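Local coordinates for protein possible adhesin (Caldicellulosiruptor kronotskyensis, PDB 4WA0) that probably mediates attachment of this extremely thermophilic bacterium to cellulose, the chain being its C-terminal beta-helix domain, which binds magnesium, at residues E264-N268 / D269-R273; T308-N311 / G312-S316; T187-A191 / S192-S196; L146-I149 / D150-V154; P342-Q345 / Q346-S350. All coordinates share one frame; numbering follows the deposited sequence. Where two conformers were deposited one is given.

Interaction 1 of 5, residues E264-N268 / D269-R273; sequences ESYIN and DNEAR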
loop_
_atom_site.group_PDB
_atom_site.type_symbol
_atom_site.label_atom_id
_atom_site.label_comp_id
_atom_site.label_asym_id
_atom_site.label_seq_id
_atom_site.Cartn_x
_atom_site.Cartn_y
_atom_site.Cartn_z
ATOM N N GLU A 264 -8.984 10.887 20.346
ATOM C CA GLU A 264 -9.003 9.524 20.802
ATOM C C GLU A 264 -10.043 8.674 20.089
ATOM O O GLU A 264 -9.737 7.632 19.498
ATOM C CB GLU A 264 -9.188 9.451 22.329
ATOM C CG GLU A 264 -9.385 8.048 22.884
ATOM C CD GLU A 264 -8.139 7.152 22.840
ATOM O OE1 GLU A 264 -7.040 7.613 22.416
ATOM O OE2 GLU A 264 -8.220 5.978 23.250
ATOM N N SER A 265 -11.277 9.137 20.101
ATOM C CA SER A 265 -12.365 8.349 19.525
ATOM C C SER A 265 -12.540 8.395 18.029
ATOM O O SER A 265 -13.107 7.453 17.430
ATOM C CB SER A 265 -13.708 8.789 20.210
ATOM O OG SER A 265 -13.671 8.517 21.617
ATOM N N TYR A 266 -12.149 9.519 17.410
ATOM C CA TYR A 266 -12.362 9.802 16.038
ATOM C C TYR A 266 -11.796 11.210 15.797
ATOM O O TYR A 266 -11.562 11.995 16.723
ATOM C CB TYR A 266 -13.855 9.741 15.591
ATOM C CG TYR A 266 -14.827 10.512 16.498
ATOM C CD1 TYR A 266 -14.996 11.892 16.378
ATOM C CD2 TYR A 266 -15.606 9.854 17.426
ATOM C CE1 TYR A 266 -15.863 12.561 17.208
ATOM C CE2 TYR A 266 -16.401 10.555 18.325
ATOM C CZ TYR A 266 -16.595 11.863 18.151
ATOM O OH TYR A 266 -17.410 12.573 18.957
ATOM N N ILE A 267 -11.557 11.490 14.514
ATOM C CA ILE A 267 -11.412 12.826 14.067
ATOM C C ILE A 267 -12.294 13.089 12.836
ATOM O O ILE A 267 -12.197 12.402 11.820
ATOM C CB ILE A 267 -9.932 13.252 13.727
ATOM C CG1 ILE A 267 -8.998 13.035 14.899
ATOM C CG2 ILE A 267 -9.922 14.678 13.246
ATOM C CD1 ILE A 267 -7.509 13.077 14.527
ATOM N N ASN A 268 -13.036 14.179 12.902
ATOM C CA ASN A 268 -13.796 14.705 11.753
ATOM C C ASN A 268 -13.235 16.081 11.345
ATOM O O ASN A 268 -12.875 16.871 12.221
ATOM C CB ASN A 268 -15.300 14.828 12.091
ATOM C CG ASN A 268 -15.862 13.520 12.512
ATOM O OD1 ASN A 268 -15.550 12.479 11.922
ATOM N ND2 ASN A 268 -16.630 13.512 13.641
ATOM N N ASP A 269 -13.090 16.316 10.045
ATOM C CA ASP A 269 -12.225 17.442 9.669
ATOM C C ASP A 269 -12.749 18.802 9.967
ATOM O O ASP A 269 -11.956 19.697 10.273
ATOM C CB ASP A 269 -11.691 17.324 8.263
ATOM C CG ASP A 269 -12.723 17.557 7.229
ATOM O OD1 ASP A 269 -13.922 17.316 7.445
ATOM O OD2 ASP A 269 -12.277 17.993 6.129
ATOM N N ASN A 270 -14.068 18.981 9.951
ATOM C CA ASN A 270 -14.588 20.280 10.333
ATOM C C ASN A 270 -14.333 20.584 11.831
ATOM O O ASN A 270 -14.037 21.738 12.200
ATOM C CB ASN A 270 -16.050 20.325 9.986
ATOM C CG ASN A 270 -16.835 19.324 10.805
ATOM O OD1 ASN A 270 -16.488 18.161 10.855
ATOM N ND2 ASN A 270 -17.853 19.791 11.503
ATOM N N GLU A 271 -14.444 19.592 12.719
ATOM C CA GLU A 271 -14.020 19.707 14.092
ATOM C C GLU A 271 -12.487 19.923 14.264
ATOM O O GLU A 271 -12.044 20.715 15.131
ATOM C CB GLU A 271 -14.449 18.469 14.913
ATOM C CG GLU A 271 -15.981 18.486 15.085
ATOM C CD GLU A 271 -16.668 17.142 15.265
ATOM O OE1 GLU A 271 -16.045 16.081 15.054
ATOM O OE2 GLU A 271 -17.930 17.179 15.538
ATOM N N ALA A 272 -11.695 19.265 13.427
ATOM C CA ALA A 272 -10.252 19.512 13.404
ATOM C C ALA A 272 -9.944 20.976 13.032
ATOM O O ALA A 272 -9.102 21.637 13.687
ATOM C CB ALA A 272 -9.505 18.561 12.475
ATOM N N ARG A 273 -10.664 21.515 12.081
ATOM C CA ARG A 273 -10.458 22.946 11.727
ATOM C C ARG A 273 -10.808 23.894 12.866
ATOM O O ARG A 273 -10.109 24.894 13.058
ATOM C CB ARG A 273 -11.234 23.333 10.503
ATOM C CG ARG A 273 -10.737 22.752 9.162
ATOM C CD ARG A 273 -11.443 23.377 7.918
ATOM N NE ARG A 273 -12.736 22.778 7.605
ATOM C CZ ARG A 273 -12.921 21.581 7.009
ATOM N NH1 ARG A 273 -11.874 20.876 6.601
ATOM N NH2 ARG A 273 -14.166 21.086 6.825
HETATM O O HOH W 1 -13.486 15.126 15.590
#
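At the junction where strand 266-268, the outermost strand of its parallel face of the beta-helix, runs into helix 269-280, Asn268 meets Glu271 and Ala272 of the first helical turn. The two segment axes stand 81° apart. Asn268 occupies the N-cap position, yet its side chain makes no capping bond. Its carbonyl opens the helical pattern: Ala272 N donates to Asn268 O at 2.9 Å. The amide turns to the carboxylate three residues on, where Asn268 ND2 donates to Glu271 OE1 at 3.0 Å, with an N-H...O angle of 144°. The two side chains lie alongside each other and point the same way, and the donor reaches the syn side of OE1, 26° out of the carboxylate plane. A water closes the other arm, accepting from Asn268 N at 2.9 Å and donating to Glu271 OE1 at 2.8 Å. The edge of the Tyr266 ring lies beside the same oxygen, with CE1 and Glu271 OE1 4.1 Å apart. On the buried side, Ile267 CG2, anti to the backbone N, packs on Ala272 CB at 4.0 Å, and Ile267 also touches Leu246, one of the magnesium-binding residues. Within the helix, Arg273 NH1 forms a salt bridge of 2.9 Å with Asp269 OD2, while Asp269 OD1 accepts from Val303 N. The side chain of Glu271 lies about 9 Å from the magnesium ion, whereas Glu275 of the same helix is a ligand. With an amide N-H and a water proton both directed at OE1, the carboxylate of Glu271 has its rotation restrained and its charge probably partly compensated.

Interaction 2 of 5, residues T308-N311 / G312-S316; sequences TIMN and GSIIS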
loop_
_atom_site.group_PDB
_atom_site.type_symbol
_atom_site.label_atom_id
_atom_site.label_comp_id
_atom_site.label_asym_id
_atom_site.label_seq_id
_atom_site.Cartn_x
_atom_site.Cartn_y
_atom_site.Cartn_z
ATOM N N THR A 308 -10.213 17.125 -0.604
ATOM C CA THR A 308 -9.411 17.668 0.501
ATOM C C THR A 308 -7.985 17.491 0.162
ATOM O O THR A 308 -7.601 16.373 -0.217
ATOM C CB THR A 308 -9.709 16.927 1.810
ATOM O OG1 THR A 308 -11.116 16.971 2.057
ATOM C CG2 THR A 308 -8.906 17.523 2.939
ATOM N N ILE A 309 -7.200 18.560 0.280
ATOM C CA ILE A 309 -5.753 18.473 0.053
ATOM C C ILE A 309 -5.038 18.693 1.366
ATOM O O ILE A 309 -5.294 19.747 2.000
ATOM C CB ILE A 309 -5.311 19.553 -0.909
ATOM C CG1 ILE A 309 -6.044 19.255 -2.219
ATOM C CG2 ILE A 309 -3.784 19.583 -1.092
ATOM C CD1 ILE A 309 -5.932 20.331 -3.261
HETATM N N MSE A 310 -4.135 17.783 1.713
HETATM C CA MSE A 310 -3.287 18.008 2.896
HETATM C C MSE A 310 -1.841 17.640 2.740
HETATM O O MSE A 310 -1.447 16.855 1.866
HETATM C CB MSE A 310 -3.865 17.329 4.170
HETATM C CG MSE A 310 -3.809 15.880 4.120
HETATM SE SE MSE A 310 -4.655 15.076 5.756
HETATM C CE MSE A 310 -3.111 15.164 6.850
ATOM N N ASN A 311 -1.039 18.229 3.605
ATOM C CA ASN A 311 0.394 17.963 3.708
ATOM C C ASN A 311 0.716 17.531 5.123
ATOM O O ASN A 311 0.351 18.231 6.048
ATOM C CB ASN A 311 1.197 19.258 3.447
ATOM C CG ASN A 311 0.973 19.793 2.043
ATOM O OD1 ASN A 311 1.613 19.346 1.105
ATOM N ND2 ASN A 311 0.118 20.772 1.913
ATOM N N GLY A 312 1.316 16.360 5.306
ATOM C CA GLY A 312 1.495 15.785 6.588
ATOM C C GLY A 312 1.422 14.292 6.685
ATOM O O GLY A 312 2.073 13.582 5.931
ATOM N N SER A 313 0.585 13.809 7.596
ATOM C CA SER A 313 0.432 12.386 7.771
ATOM C C SER A 313 -0.803 12.079 8.593
ATOM O O SER A 313 -1.359 12.967 9.290
ATOM C CB SER A 313 1.722 11.776 8.390
ATOM O OG SER A 313 1.858 12.084 9.787
ATOM N N ILE A 314 -1.192 10.817 8.522
ATOM C CA ILE A 314 -2.364 10.222 9.236
ATOM C C ILE A 314 -1.934 8.966 9.950
ATOM O O ILE A 314 -1.377 8.025 9.318
ATOM C CB ILE A 314 -3.522 9.877 8.248
ATOM C CG1 ILE A 314 -3.954 11.104 7.577
ATOM C CG2 ILE A 314 -4.610 9.099 8.960
ATOM C CD1 ILE A 314 -4.835 10.768 6.402
ATOM N N ILE A 315 -2.199 8.901 11.278
ATOM C CA ILE A 315 -1.798 7.776 12.122
ATOM C C ILE A 315 -2.973 7.302 12.925
ATOM O O ILE A 315 -3.576 8.097 13.645
ATOM C CB ILE A 315 -0.643 8.163 13.061
ATOM C CG1 ILE A 315 0.557 8.561 12.228
ATOM C CG2 ILE A 315 -0.251 6.980 13.984
ATOM C CD1 ILE A 315 1.632 9.259 12.981
ATOM N N SER A 316 -3.310 6.028 12.774
ATOM C CA SER A 316 -4.319 5.448 13.616
ATOM C C SER A 316 -3.642 4.458 14.536
ATOM O O SER A 316 -2.820 3.636 14.099
ATOM C CB SER A 316 -5.290 4.663 12.768
ATOM O OG SER A 316 -5.947 3.634 13.543
#
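The selenomethionine Met310 reaches over the bend at Gly312 and sets its terminal methyl against Ser313 and Ile314, which makes this the tightly packed, inner part of the contact. Its CE lies 3.7 Å from Ser313 O and 4.0 Å from Ser313 N, so the methyl rests beside the backbone of the second strand. Beyond that, Met310 CE touches Ile314 CG1 at 4.2 Å, an apolar contact at van der Waals range. The torsions account for this reach: CG sits between the backbone N and the carbonyl carbon, the next bond is extended, and a bend about the bond from CG to SE (chi3 -86°) folds CE back toward the corner. Leu292, Leu294 and Leu335 close around Met310, and Leu335 also touches Ile314, so both side chains belong to the buried interior. The looser side is that of Asn311, which directs its CB away from the second strand; its side chain is partly exposed and touches Lys336. Ser313 is buried, with its CB directed away from the first strand and its OG bonded to His293 ND1. The two strands exchange no hydrogen bond with each other, since their partners lie in neighbouring strands: the backbones of Thr308 and Met310 both bond to Thr334 in strand 333-337. Gly312 makes the change of direction with phi 146°, where a CB would run into Asn311 O, so the backbone angles call for glycine. Strand axes 89° apart, joined by one glycine and filled inside by apolar side chains, are the corner between two faces of a parallel beta-helix.

Interaction 3 of 5, residues T187-A191 / S192-S196; sequences TTPDA and STIIS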
loop_
_atom_site.group_PDB
_atom_site.type_symbol
_atom_site.label_atom_id
_atom_site.label_comp_id
_atom_site.label_asym_id
_atom_site.label_seq_id
_atom_site.Cartn_x
_atom_site.Cartn_y
_atom_site.Cartn_z
ATOM N N THR A 187 8.574 -28.819 -12.294
ATOM C CA THR A 187 7.755 -29.854 -12.984
ATOM C C THR A 187 7.714 -29.540 -14.449
ATOM O O THR A 187 8.286 -28.511 -14.936
ATOM C CB THR A 187 6.295 -29.797 -12.397
ATOM O OG1 THR A 187 5.733 -28.473 -12.583
ATOM C CG2 THR A 187 6.291 -30.126 -10.890
ATOM N N THR A 188 7.031 -30.401 -15.182
ATOM C CA THR A 188 6.837 -30.257 -16.641
ATOM C C THR A 188 5.357 -30.036 -16.944
ATOM O O THR A 188 4.501 -30.829 -16.496
ATOM C CB THR A 188 7.345 -31.509 -17.436
ATOM O OG1 THR A 188 8.755 -31.637 -17.218
ATOM C CG2 THR A 188 7.050 -31.353 -18.906
ATOM N N PRO A 189 5.043 -28.918 -17.562
ATOM C CA PRO A 189 3.637 -28.644 -17.819
ATOM C C PRO A 189 3.006 -29.499 -18.915
ATOM O O PRO A 189 3.631 -30.386 -19.510
ATOM C CB PRO A 189 3.592 -27.174 -18.263
ATOM C CG PRO A 189 4.967 -26.672 -18.234
ATOM C CD PRO A 189 5.938 -27.821 -17.970
ATOM N N ASP A 190 1.704 -29.259 -19.112
ATOM C CA ASP A 190 0.967 -29.882 -20.190
ATOM C C ASP A 190 1.164 -29.273 -21.556
ATOM O O ASP A 190 1.718 -28.161 -21.714
ATOM C CB ASP A 190 -0.523 -30.049 -19.795
ATOM C CG ASP A 190 -1.356 -28.819 -19.831
ATOM O OD1 ASP A 190 -1.003 -27.739 -20.289
ATOM O OD2 ASP A 190 -2.543 -29.000 -19.379
ATOM N N ALA A 191 0.740 -29.972 -22.585
ATOM C CA ALA A 191 1.024 -29.482 -23.954
ATOM C C ALA A 191 0.487 -28.102 -24.240
ATOM O O ALA A 191 1.138 -27.315 -24.869
ATOM C CB ALA A 191 0.589 -30.463 -25.035
ATOM N N SER A 192 -0.725 -27.827 -23.770
ATOM C CA SER A 192 -1.336 -26.536 -24.067
ATOM C C SER A 192 -0.516 -25.383 -23.487
ATOM O O SER A 192 -0.220 -24.379 -24.170
ATOM C CB SER A 192 -2.763 -26.452 -23.538
ATOM O OG SER A 192 -3.651 -27.173 -24.387
ATOM N N THR A 193 -0.092 -25.586 -22.251
ATOM C CA THR A 193 0.764 -24.615 -21.589
ATOM C C THR A 193 2.027 -24.387 -22.391
ATOM O O THR A 193 2.402 -23.252 -22.663
ATOM C CB THR A 193 1.084 -25.052 -20.158
ATOM O OG1 THR A 193 -0.121 -25.042 -19.354
ATOM C CG2 THR A 193 2.138 -24.249 -19.558
ATOM N N ILE A 194 2.687 -25.474 -22.742
ATOM C CA ILE A 194 3.956 -25.330 -23.460
ATOM C C ILE A 194 3.768 -24.532 -24.778
ATOM O O ILE A 194 4.577 -23.680 -25.130
ATOM C CB ILE A 194 4.628 -26.712 -23.674
ATOM C CG1 ILE A 194 5.024 -27.296 -22.316
ATOM C CG2 ILE A 194 5.793 -26.613 -24.688
ATOM C CD1 ILE A 194 5.619 -28.707 -22.396
ATOM N N ILE A 195 2.707 -24.813 -25.542
ATOM C CA ILE A 195 2.468 -24.131 -26.804
ATOM C C ILE A 195 2.014 -22.662 -26.621
ATOM O O ILE A 195 1.920 -21.913 -27.614
ATOM C CB ILE A 195 1.503 -24.960 -27.713
ATOM C CG1 ILE A 195 0.068 -24.860 -27.221
ATOM C CG2 ILE A 195 1.974 -26.421 -27.754
ATOM C CD1 ILE A 195 -1.003 -25.533 -28.045
ATOM N N SER A 196 1.746 -22.262 -25.359
ATOM C CA SER A 196 1.393 -20.895 -25.010
ATOM C C SER A 196 2.579 -20.062 -24.536
ATOM O O SER A 196 2.400 -18.902 -24.187
ATOM C CB SER A 196 0.310 -20.891 -23.929
ATOM O OG SER A 196 -0.848 -21.491 -24.359
HETATM O O HOH W 2 0.356 -27.049 -17.402
#
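Asp190, the N-cap of helix 191-195, faces Thr193 at the first turn and supplies acceptors from both its side chain and its backbone. Thr193 N donates to Asp190 OD1 at 3.1 Å, with an N-H...O angle of 163°. The carboxylate gets there because CG stands between the backbone N and the carbonyl carbon (chi1 76°), folding OD1 over the helix start. Asp190 O in turn accepts from Ile194 N at 3.0 Å, and Ala191 O accepts from Ile195 N, also at 3.0 Å. The N-H of Asp190 is not met directly by Thr193, as a capping box would require; a water accepts from Asp190 N at 3.1 Å and donates to Thr193 OG1 at 2.8 Å. That hydroxyl also bonds to Val169 N in strand 166-170, which ties the helix start to the outermost strand of a neighbouring face. Apolar atoms meet behind these bonds, where Pro189 CB presses on Thr193 CG2 at 3.5 Å, the two side chains crossing at about a right angle. Further on, Pro189 CG lies 4.1 Å from Ile194 CG1, and Tyr206 touches both residues. An aspartate N-cap joined to an apolar contact between the residue before it and the fourth residue after it is the hydrophobic staple of a helix N-terminus, placed here at one end of the beta-helix.

Interaction 4 of 5, residues L146-I149 / D150-V154; sequences LEVI and DGATV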
loop_
_atom_site.group_PDB
_atom_site.type_symbol
_atom_site.label_atom_id
_atom_site.label_comp_id
_atom_site.label_asym_id
_atom_site.label_seq_id
_atom_site.Cartn_x
_atom_site.Cartn_y
_atom_site.Cartn_z
ATOM N N LEU A 146 2.462 -20.763 -10.993
ATOM C CA LEU A 146 2.219 -19.551 -11.782
ATOM C C LEU A 146 1.120 -19.959 -12.786
ATOM O O LEU A 146 1.354 -20.749 -13.690
ATOM C CB LEU A 146 3.485 -19.078 -12.465
ATOM C CG LEU A 146 3.333 -17.889 -13.438
ATOM C CD1 LEU A 146 2.698 -16.692 -12.767
ATOM C CD2 LEU A 146 4.661 -17.500 -14.149
ATOM N N GLU A 147 -0.077 -19.416 -12.612
ATOM C CA GLU A 147 -1.267 -19.752 -13.410
ATOM C C GLU A 147 -1.632 -18.493 -14.169
ATOM O O GLU A 147 -1.900 -17.432 -13.565
ATOM C CB GLU A 147 -2.425 -20.157 -12.471
ATOM C CG GLU A 147 -3.629 -20.516 -13.284
ATOM C CD GLU A 147 -4.786 -21.060 -12.459
ATOM O OE1 GLU A 147 -4.664 -21.103 -11.209
ATOM O OE2 GLU A 147 -5.807 -21.399 -13.104
ATOM N N VAL A 148 -1.688 -18.587 -15.477
ATOM C CA VAL A 148 -1.923 -17.456 -16.371
ATOM C C VAL A 148 -3.050 -17.816 -17.331
ATOM O O VAL A 148 -2.847 -18.639 -18.244
ATOM C CB VAL A 148 -0.643 -17.068 -17.154
ATOM C CG1 VAL A 148 -0.782 -15.748 -17.901
ATOM C CG2 VAL A 148 0.632 -17.020 -16.281
ATOM N N ILE A 149 -4.237 -17.297 -17.090
ATOM C CA ILE A 149 -5.455 -17.776 -17.794
ATOM C C ILE A 149 -6.360 -16.648 -18.303
ATOM O O ILE A 149 -6.313 -15.493 -17.817
ATOM C CB ILE A 149 -6.266 -18.799 -16.950
ATOM C CG1 ILE A 149 -6.983 -18.187 -15.742
ATOM C CG2 ILE A 149 -5.339 -19.966 -16.521
ATOM C CD1 ILE A 149 -7.925 -19.107 -15.061
ATOM N N ASP A 150 -7.254 -17.040 -19.209
ATOM C CA ASP A 150 -8.392 -16.223 -19.563
ATOM C C ASP A 150 -7.960 -14.881 -20.152
ATOM O O ASP A 150 -8.698 -13.856 -20.048
ATOM C CB ASP A 150 -9.341 -16.045 -18.368
ATOM C CG ASP A 150 -9.936 -17.345 -17.867
ATOM O OD1 ASP A 150 -9.912 -18.414 -18.560
ATOM O OD2 ASP A 150 -10.474 -17.348 -16.740
ATOM N N GLY A 151 -6.817 -14.873 -20.841
ATOM C CA GLY A 151 -6.366 -13.701 -21.529
ATOM C C GLY A 151 -5.224 -12.928 -20.909
ATOM O O GLY A 151 -4.712 -11.984 -21.537
ATOM N N ALA A 152 -4.848 -13.330 -19.676
ATOM C CA ALA A 152 -3.763 -12.741 -18.967
ATOM C C ALA A 152 -2.473 -13.027 -19.701
ATOM O O ALA A 152 -2.376 -14.046 -20.409
ATOM C CB ALA A 152 -3.719 -13.223 -17.536
ATOM N N THR A 153 -1.501 -12.152 -19.568
ATOM C CA THR A 153 -0.141 -12.413 -20.017
ATOM C C THR A 153 0.916 -12.176 -18.917
ATOM O O THR A 153 0.710 -11.362 -18.020
ATOM C CB THR A 153 0.312 -11.648 -21.288
ATOM O OG1 THR A 153 0.531 -10.262 -21.045
ATOM C CG2 THR A 153 -0.814 -11.719 -22.346
ATOM N N VAL A 154 2.043 -12.849 -19.056
ATOM C CA VAL A 154 3.223 -12.649 -18.218
ATOM C C VAL A 154 4.419 -12.542 -19.161
ATOM O O VAL A 154 4.609 -13.367 -20.081
ATOM C CB VAL A 154 3.442 -13.766 -17.172
ATOM C CG1 VAL A 154 4.747 -13.545 -16.465
ATOM C CG2 VAL A 154 2.289 -13.801 -16.135
#
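Val148 packs its two methyls against Ala152 and Val154 across the tight turn that ends strand 145-149. From CB, which branches the chain, CG1 runs anti to the backbone N (chi1 -170°) and meets the backbone beyond the turn: it is 3.4 Å from Ala152 O and 4.0 Å from Thr153 CA, and it also touches Ala152 CB at 3.9 Å. The other branch, CG2, lies beside the backbone N and reaches Val154 CG2 at 3.6 Å. Val154 CG2 is also 4.5 Å from Leu146 CD1, so the apolar row runs Leu146, Val154, Val148, Ala152. The turn itself is type I', from Ile149 to Ala152, with positive phi at both Asp150 and Gly151. Ala152 N donates to Ile149 O at 3.2 Å; the N-H points well at the oxygen, but the donor stands 62° above the carbonyl plane. Ser173 OG takes the N-H of Gly151. At the start of the turn, the Asp150 side chain lies alongside that of Ile149, its OD2 3.5 Å from Ile149 CD1. The two strands do not pair as a hairpin, for each hydrogen-bonds within its own parallel face of the beta-helix. Leu127 comes against Ala152 and Val154, and Val132 and Met134 of strand 132-136 add to the same buried layer, while strands 125-128 and 166-170 flank strand 145-149 as its neighbours in the ladder.

Interaction 5 of 5, residues P342-Q345 / Q346-S350; sequences PPIQ and QDIES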
loop_
_atom_site.group_PDB
_atom_site.type_symbol
_atom_site.label_atom_id
_atom_site.label_comp_id
_atom_site.label_asym_id
_atom_site.label_seq_id
_atom_site.Cartn_x
_atom_site.Cartn_y
_atom_site.Cartn_z
ATOM N N PRO A 342 10.900 18.350 14.696
ATOM C CA PRO A 342 11.357 17.636 15.883
ATOM C C PRO A 342 10.485 17.832 17.153
ATOM O O PRO A 342 10.191 16.819 17.826
ATOM C CB PRO A 342 12.824 18.046 16.015
ATOM C CG PRO A 342 13.223 18.395 14.601
ATOM C CD PRO A 342 12.007 18.979 13.945
ATOM N N PRO A 343 9.980 19.053 17.382
ATOM C CA PRO A 343 9.114 19.191 18.534
ATOM C C PRO A 343 7.830 18.416 18.386
ATOM O O PRO A 343 7.309 17.903 19.399
ATOM C CB PRO A 343 8.829 20.673 18.597
ATOM C CG PRO A 343 9.998 21.310 17.941
ATOM C CD PRO A 343 10.385 20.369 16.844
ATOM N N ILE A 344 7.279 18.363 17.172
ATOM C CA ILE A 344 6.039 17.612 17.000
ATOM C C ILE A 344 6.300 16.100 17.073
ATOM O O ILE A 344 5.532 15.356 17.713
ATOM C CB ILE A 344 5.385 17.963 15.631
ATOM C CG1 ILE A 344 5.030 19.441 15.579
ATOM C CG2 ILE A 344 4.226 17.036 15.385
ATOM C CD1 ILE A 344 4.023 19.823 16.668
ATOM N N GLN A 345 7.423 15.637 16.516
ATOM C CA GLN A 345 7.864 14.244 16.728
ATOM C C GLN A 345 7.959 13.897 18.191
ATOM O O GLN A 345 7.453 12.866 18.679
ATOM C CB GLN A 345 9.257 13.996 16.126
ATOM C CG GLN A 345 9.459 14.059 14.608
ATOM C CD GLN A 345 10.945 14.017 14.143
ATOM O OE1 GLN A 345 11.729 13.193 14.589
ATOM N NE2 GLN A 345 11.328 14.925 13.228
ATOM N N GLN A 346 8.582 14.773 18.968
ATOM C CA GLN A 346 8.759 14.497 20.372
ATOM C C GLN A 346 7.379 14.438 21.093
ATOM O O GLN A 346 7.124 13.595 21.963
ATOM C CB GLN A 346 9.629 15.573 20.994
ATOM C CG GLN A 346 9.897 15.384 22.462
ATOM C CD GLN A 346 10.614 14.053 22.687
ATOM O OE1 GLN A 346 11.755 13.867 22.243
ATOM N NE2 GLN A 346 9.900 13.071 23.295
ATOM N N ASP A 347 6.482 15.339 20.727
ATOM C CA ASP A 347 5.144 15.433 21.368
ATOM C C ASP A 347 4.372 14.147 21.123
ATOM O O ASP A 347 3.701 13.618 22.018
ATOM C CB ASP A 347 4.341 16.583 20.778
ATOM C CG ASP A 347 3.034 16.835 21.532
ATOM O OD1 ASP A 347 3.121 17.314 22.666
ATOM O OD2 ASP A 347 1.962 16.668 20.965
ATOM N N ILE A 348 4.448 13.678 19.907
ATOM C CA ILE A 348 3.733 12.460 19.495
ATOM C C ILE A 348 4.354 11.279 20.200
ATOM O O ILE A 348 3.632 10.486 20.810
ATOM C CB ILE A 348 3.832 12.243 17.983
ATOM C CG1 ILE A 348 3.049 13.316 17.192
ATOM C CG2 ILE A 348 3.326 10.840 17.620
ATOM C CD1 ILE A 348 3.377 13.388 15.725
ATOM N N GLU A 349 5.699 11.169 20.147
ATOM C CA GLU A 349 6.418 10.120 20.915
ATOM C C GLU A 349 6.031 10.076 22.353
ATOM O O GLU A 349 5.840 8.991 22.910
ATOM C CB GLU A 349 7.966 10.253 20.744
ATOM C CG GLU A 349 8.385 9.778 19.347
ATOM C CD GLU A 349 9.671 10.368 18.760
ATOM O OE1 GLU A 349 10.392 11.144 19.409
ATOM O OE2 GLU A 349 9.952 10.049 17.562
ATOM N N SER A 350 5.867 11.234 22.981
ATOM C CA SER A 350 5.585 11.296 24.398
ATOM C C SER A 350 4.179 10.822 24.690
ATOM O O SER A 350 3.942 10.094 25.661
ATOM C CB SER A 350 5.759 12.704 24.947
ATOM O OG SER A 350 7.137 13.067 24.855
HETATM O O HOH W 3 11.857 11.139 16.375
#
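One turn of alpha-helix 342-352, packed on strands 247-251 and 258-263 at one end of the beta-helix, links Ile344 with Ile348 and Gln345 with Glu349. Its backbone bonds all run from residue i+4 to residue i. Two prolines, lacking N-H groups of their own, still supply acceptors: Gln346 N donates to Pro342 O at 2.8 Å and Asp347 N to Pro343 O at 3.0 Å. The next pair is straighter, with Ile348 N to Ile344 O at 3.0 Å and Glu349 N to Gln345 O at 2.8 Å, the latter N-H...O angle being 170°. Apolar packing follows the buried face, where Ile344 CG2, anti to its own N, meets Ile348 CD1 at 3.8 Å; Val260 and Tyr262 of strand 258-263 touch these side chains. Polar ends find partners beyond the turn as well, as Asp347 OD2 bonds to Tyr262 OH and Thr249 OG1, and Gln345 NE2 to Pro340 O. A water bridges Gln345 and Glu349, donating to Gln345 OE1 at 2.7 Å and to Glu349 OE2 at 2.5 Å, the second a short bond.

Interactions 2 and 4 are buried corners between faces of the beta-helix and rely on apolar contact; a single glycine makes the bend in the first, a four-residue turn closed by one backbone bond in the second. Both reach the face holding strands 153-156 and 308-311, while interactions 1 and 4 share the face of strands 145-149 and 266-268. Interactions 1, 3 and 5 involve helices and depend more on polar chemistry, each with a bridging water. Interaction 3 is a surface cap at one end, about 57 Å between centres from interaction 1, which is partly buried near the magnesium site at the other. Interaction 5, also partly buried, lies on the same side of the chain's centre as interactions 1 and 2.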